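Local coordinates for aromatic-L-amino-acid decarboxylase (Catharanthus roseus, PDB 6EEW), which catalyses the pyridoxal phosphate-dependent decarboxylation of L-tryptophan to tryptamine and of 5-hydroxy-L-tryptophan to serotonin, working as a homodimer, at the interface of chains A and B. Sequence-based numbering; all coordinates share one arbitrary frame. Chains: chain A/B, Aromatic-L-amino-acid decarboxylase.

Contact 1: the interface of chains A and B. Residues chain A 63-64, 80, 85; chain B 135, 138, 142, 379.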
loop_
_atom_site.group_PDB
_atom_site.type_symbol
_atom_site.label_atom_id
_atom_site.label_comp_id
_atom_site.label_asym_id
_atom_site.label_seq_id
_atom_site.Cartn_x
_atom_site.Cartn_y
_atom_site.Cartn_z
ATOM N N ILE A 63 23.054 -5.334 15.812
ATOM C CA ILE A 63 23.161 -4.176 14.928
ATOM C C ILE A 63 23.547 -2.957 15.751
ATOM O O ILE A 63 23.099 -2.820 16.898
ATOM C CB ILE A 63 21.857 -3.910 14.160
ATOM C CG1 ILE A 63 21.506 -5.082 13.254
ATOM C CG2 ILE A 63 21.946 -2.607 13.356
ATOM C CD1 ILE A 63 20.381 -4.767 12.340
ATOM N N PRO A 64 24.386 -2.071 15.224
ATOM C CA PRO A 64 24.710 -0.840 15.955
ATOM C C PRO A 64 23.461 -0.010 16.225
ATOM O O PRO A 64 22.460 -0.088 15.508
ATOM C CB PRO A 64 25.669 -0.112 15.008
ATOM C CG PRO A 64 26.281 -1.197 14.194
ATOM C CD PRO A 64 25.170 -2.198 13.982
ATOM N N ASP A 80 25.682 -10.272 6.887
ATOM C CA ASP A 80 24.751 -10.015 7.984
ATOM C C ASP A 80 23.344 -10.491 7.652
ATOM O O ASP A 80 22.581 -10.857 8.547
ATOM C CB ASP A 80 24.727 -8.526 8.316
ATOM C CG ASP A 80 26.040 -8.035 8.889
ATOM O OD1 ASP A 80 26.924 -8.884 9.145
ATOM O OD2 ASP A 80 26.183 -6.803 9.069
ATOM N N ILE A 85 19.556 -11.891 9.699
ATOM C CA ILE A 85 18.194 -11.655 9.225
ATOM C C ILE A 85 17.491 -12.968 8.900
ATOM O O ILE A 85 16.485 -13.317 9.530
ATOM C CB ILE A 85 18.168 -10.728 7.997
ATOM C CG1 ILE A 85 18.821 -9.379 8.314
ATOM C CG2 ILE A 85 16.725 -10.528 7.541
ATOM C CD1 ILE A 85 18.135 -8.609 9.413
ATOM N N LEU B 135 13.994 -5.239 12.761
ATOM C CA LEU B 135 14.740 -4.361 11.882
ATOM C C LEU B 135 13.964 -3.094 11.579
ATOM O O LEU B 135 14.568 -2.035 11.394
ATOM C CB LEU B 135 15.100 -5.081 10.589
ATOM C CG LEU B 135 15.902 -4.187 9.642
ATOM C CD1 LEU B 135 17.265 -3.889 10.240
ATOM C CD2 LEU B 135 16.030 -4.807 8.254
ATOM N N ILE B 138 14.566 -0.850 14.539
ATOM C CA ILE B 138 15.938 -0.349 14.521
ATOM C C ILE B 138 16.113 0.721 13.454
ATOM O O ILE B 138 16.734 1.761 13.693
ATOM C CB ILE B 138 16.933 -1.501 14.315
ATOM C CG1 ILE B 138 16.933 -2.431 15.526
ATOM C CG2 ILE B 138 18.289 -0.947 14.054
ATOM C CD1 ILE B 138 17.635 -3.750 15.275
ATOM N N TRP B 142 17.236 4.562 13.870
ATOM C CA TRP B 142 18.342 5.112 13.094
ATOM C C TRP B 142 17.926 6.403 12.410
ATOM O O TRP B 142 18.590 7.439 12.528
ATOM C CB TRP B 142 18.795 4.106 12.039
ATOM C CG TRP B 142 19.740 3.073 12.520
ATOM C CD1 TRP B 142 19.974 2.700 13.812
ATOM C CD2 TRP B 142 20.580 2.255 11.706
ATOM N NE1 TRP B 142 20.918 1.700 13.850
ATOM C CE2 TRP B 142 21.310 1.412 12.570
ATOM C CE3 TRP B 142 20.791 2.154 10.327
ATOM C CZ2 TRP B 142 22.234 0.481 12.099
ATOM C CZ3 TRP B 142 21.713 1.229 9.863
ATOM C CH2 TRP B 142 22.420 0.402 10.745
ATOM N N TRP B 379 17.277 -0.149 5.523
ATOM C CA TRP B 379 18.522 -0.627 6.110
ATOM C C TRP B 379 19.626 -0.699 5.064
ATOM O O TRP B 379 20.757 -0.260 5.301
ATOM C CB TRP B 379 18.272 -1.995 6.736
ATOM C CG TRP B 379 19.360 -2.536 7.582
ATOM C CD1 TRP B 379 19.959 -1.924 8.628
ATOM C CD2 TRP B 379 19.930 -3.848 7.495
ATOM N NE1 TRP B 379 20.898 -2.762 9.194
ATOM C CE2 TRP B 379 20.897 -3.951 8.511
ATOM C CE3 TRP B 379 19.721 -4.944 6.649
ATOM C CZ2 TRP B 379 21.657 -5.106 8.706
ATOM C CZ3 TRP B 379 20.482 -6.091 6.843
ATOM C CH2 TRP B 379 21.434 -6.160 7.863
#

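Contact 2: the interface of chains A and B. Residues chain A 90, 92, 325; chain B 120-122, 124, 128.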
loop_
_atom_site.group_PDB
_atom_site.type_symbol
_atom_site.label_atom_id
_atom_site.label_comp_id
_atom_site.label_asym_id
_atom_site.label_seq_id
_atom_site.Cartn_x
_atom_site.Cartn_y
_atom_site.Cartn_z
ATOM N N THR A 90 10.529 -16.049 9.708
ATOM C CA THR A 90 9.604 -17.160 9.503
ATOM C C THR A 90 9.526 -17.399 8.008
ATOM O O THR A 90 9.162 -16.492 7.252
ATOM C CB THR A 90 8.215 -16.871 10.074
ATOM O OG1 THR A 90 8.272 -16.838 11.503
ATOM C CG2 THR A 90 7.224 -17.944 9.658
ATOM N N TRP A 92 8.030 -18.125 5.125
ATOM C CA TRP A 92 6.775 -18.258 4.402
ATOM C C TRP A 92 6.943 -19.002 3.083
ATOM O O TRP A 92 5.964 -19.551 2.566
ATOM C CB TRP A 92 6.161 -16.877 4.142
ATOM C CG TRP A 92 5.470 -16.257 5.331
ATOM C CD1 TRP A 92 6.059 -15.698 6.426
ATOM C CD2 TRP A 92 4.054 -16.137 5.534
ATOM N NE1 TRP A 92 5.099 -15.235 7.298
ATOM C CE2 TRP A 92 3.860 -15.493 6.772
ATOM C CE3 TRP A 92 2.929 -16.509 4.786
ATOM C CZ2 TRP A 92 2.593 -15.221 7.283
ATOM C CZ3 TRP A 92 1.671 -16.231 5.292
ATOM C CH2 TRP A 92 1.516 -15.604 6.531
ATOM N N LEU A 325 3.186 -10.368 -2.467
ATOM C CA LEU A 325 2.687 -9.176 -1.787
ATOM C C LEU A 325 3.297 -7.939 -2.433
ATOM O O LEU A 325 4.477 -7.939 -2.782
ATOM C CB LEU A 325 3.047 -9.198 -0.302
ATOM C CG LEU A 325 2.168 -9.966 0.684
ATOM C CD1 LEU A 325 2.395 -11.470 0.540
ATOM C CD2 LEU A 325 2.414 -9.486 2.111
ATOM N N ASN B 120 9.069 -12.673 0.594
ATOM C CA ASN B 120 7.601 -12.646 0.553
ATOM C C ASN B 120 6.973 -13.061 1.882
ATOM O O ASN B 120 6.022 -13.845 1.934
ATOM C CB ASN B 120 7.061 -13.516 -0.587
ATOM C CG ASN B 120 5.619 -13.179 -0.946
ATOM O OD1 ASN B 120 5.226 -12.007 -0.986
ATOM N ND2 ASN B 120 4.820 -14.210 -1.205
ATOM N N SER B 121 7.500 -12.511 2.968
ATOM C CA SER B 121 6.938 -12.724 4.293
ATOM C C SER B 121 5.841 -11.705 4.604
ATOM O O SER B 121 5.753 -10.639 3.992
ATOM C CB SER B 121 8.028 -12.650 5.359
ATOM O OG SER B 121 8.628 -11.373 5.335
ATOM N N VAL B 122 4.982 -12.067 5.555
ATOM C CA VAL B 122 3.889 -11.227 6.022
ATOM C C VAL B 122 4.156 -10.933 7.485
ATOM O O VAL B 122 4.031 -11.826 8.332
ATOM C CB VAL B 122 2.530 -11.903 5.841
ATOM C CG1 VAL B 122 1.407 -10.904 6.060
ATOM C CG2 VAL B 122 2.450 -12.536 4.457
ATOM N N PHE B 124 2.755 -9.248 10.042
ATOM C CA PHE B 124 1.707 -8.607 10.829
ATOM C C PHE B 124 1.982 -8.712 12.321
ATOM O O PHE B 124 1.474 -7.898 13.099
ATOM C CB PHE B 124 0.315 -9.180 10.504
ATOM C CG PHE B 124 0.274 -10.686 10.322
ATOM C CD1 PHE B 124 0.250 -11.537 11.420
ATOM C CD2 PHE B 124 0.213 -11.243 9.054
ATOM C CE1 PHE B 124 0.193 -12.925 11.250
ATOM C CE2 PHE B 124 0.152 -12.624 8.871
ATOM C CZ PHE B 124 0.147 -13.464 9.971
ATOM N N SER B 128 5.148 -13.678 13.230
ATOM C CA SER B 128 5.086 -14.074 11.823
ATOM C C SER B 128 6.319 -13.674 11.032
ATOM O O SER B 128 6.329 -13.894 9.817
ATOM C CB SER B 128 3.845 -13.494 11.152
ATOM O OG SER B 128 3.978 -12.100 10.956
#

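Contact 1: the interface of chains A and B
The indole of B:Trp142 meets A:Pro64 at its edge and A:Ile63 near its rim. The backbone O of A:Pro64 lies in the ring plane and accepts a hydrogen bond from the ring nitrogen NE1 of B:Trp142 at 2.9 Å. The bond is somewhat bent, 149° at the hydrogen, and the donor stands above the carbonyl plane rather than on a lone pair. One face of this indole carries CG2 of its own helix neighbour B:Ile138; on the same side the methyl CG2 of A:Ile63 approaches obliquely from beyond the CZ2 edge, 3.3 Å from CZ2 of B:Trp142. The second indole, B:Trp379, has CD1 of B:Leu135 on one face. On that side too, CD1 of A:Ile63 reaches the border formed by NE1, CE2 and CZ2, lying 3.8 Å from NE1 of B:Trp379. Farther round the benzene ring, CG1 of A:Ile85 comes to 4.0 Å from CZ3 of B:Trp379, and CB of A:Asp80 approaches CH2. A:Ile63 thus bridges two tryptophans: its CG2 is anti to the backbone N and points to B:Trp142, while the other branch, extended at chi2 -171°, carries CD1 to B:Trp379. The same CD1 touches CD1 of B:Leu135 at 3.9 Å, with the two side chains at about a right angle. The patch is chiefly apolar, and the indole N-H of B:Trp142 is satisfied by main chain. A:Ile63 and A:Pro64 belong to the loop ahead of helix 74-85, which supplies A:Asp80 and A:Ile85; in chain B, helix 130-146 presents B:Leu135, B:Ile138 and B:Trp142 beside B:Trp379 of helix 375-409.

Contact 2: the interface of chains A and B
Two hydrogen bonds tie A:Trp92 and A:Leu325 to the chain B loop between helices 107-119 and 130-146. The indole NE1 of A:Trp92 donates to the backbone O of B:Ser128 at 3.1 Å; the bond is fairly straight, 161° at the hydrogen, and lies both in the indole plane and in the carbonyl plane, which should fix the turn of the ring. The backbone N of A:Leu325 donates to the side-chain amide oxygen OD1 of B:Asn120 at 3.0 Å, from a position tilted 19° off the amide plane. With CG anti to the backbone N (chi1 -162°), B:Asn120 sends its amide across to chain A.

Apolar packing fills in between. CG2 of B:Val122 sits over the six-membered ring of A:Trp92, 3.7 Å from its centroid, a CH-pi contact nearly centred on the benzene half of the indole. On the same side, CA of B:Ser121 lies 3.8 Å from CD1 of A:Trp92. CE2 of B:Phe124 meets the ring at CZ2, and CD2 of A:Leu325 touches CG2 of B:Val122 at 3.8 Å. Putting an alanine at A:Trp92 would probably strand the carbonyl of B:Ser128 without its indole donor and open a gap beside B:Val122 and B:Phe124.

A:Trp92, B:Val122 and B:Phe124 also line pockets that hold the substrate L-tryptophan, so chain B probably helps to wall an active site whose pyridoxal phosphate-binding lysine comes from chain A. Within chain B, the hydroxyl OG of B:Ser128 donates to the backbone O of B:Val122 at 2.6 Å, in the carbonyl plane and on a lone pair.

The C-alpha centres of contact 1 and contact 2 lie about 18 Å apart, and the two have no residue in common. They are partly linked in sequence: helix 74-85 of chain A runs from contact 1 toward the loop of A:Thr90 and A:Trp92 in contact 2, while the chain B loop 120-128 of contact 2 leads into helix 130-146 of contact 1. Two-fold symmetry repeats both with the chains exchanged. Contact 1 is a hydrophobic part of the dimer seam, whereas contact 2 borders the substrate pocket, so dimer packing probably helps to set the shape of each active site.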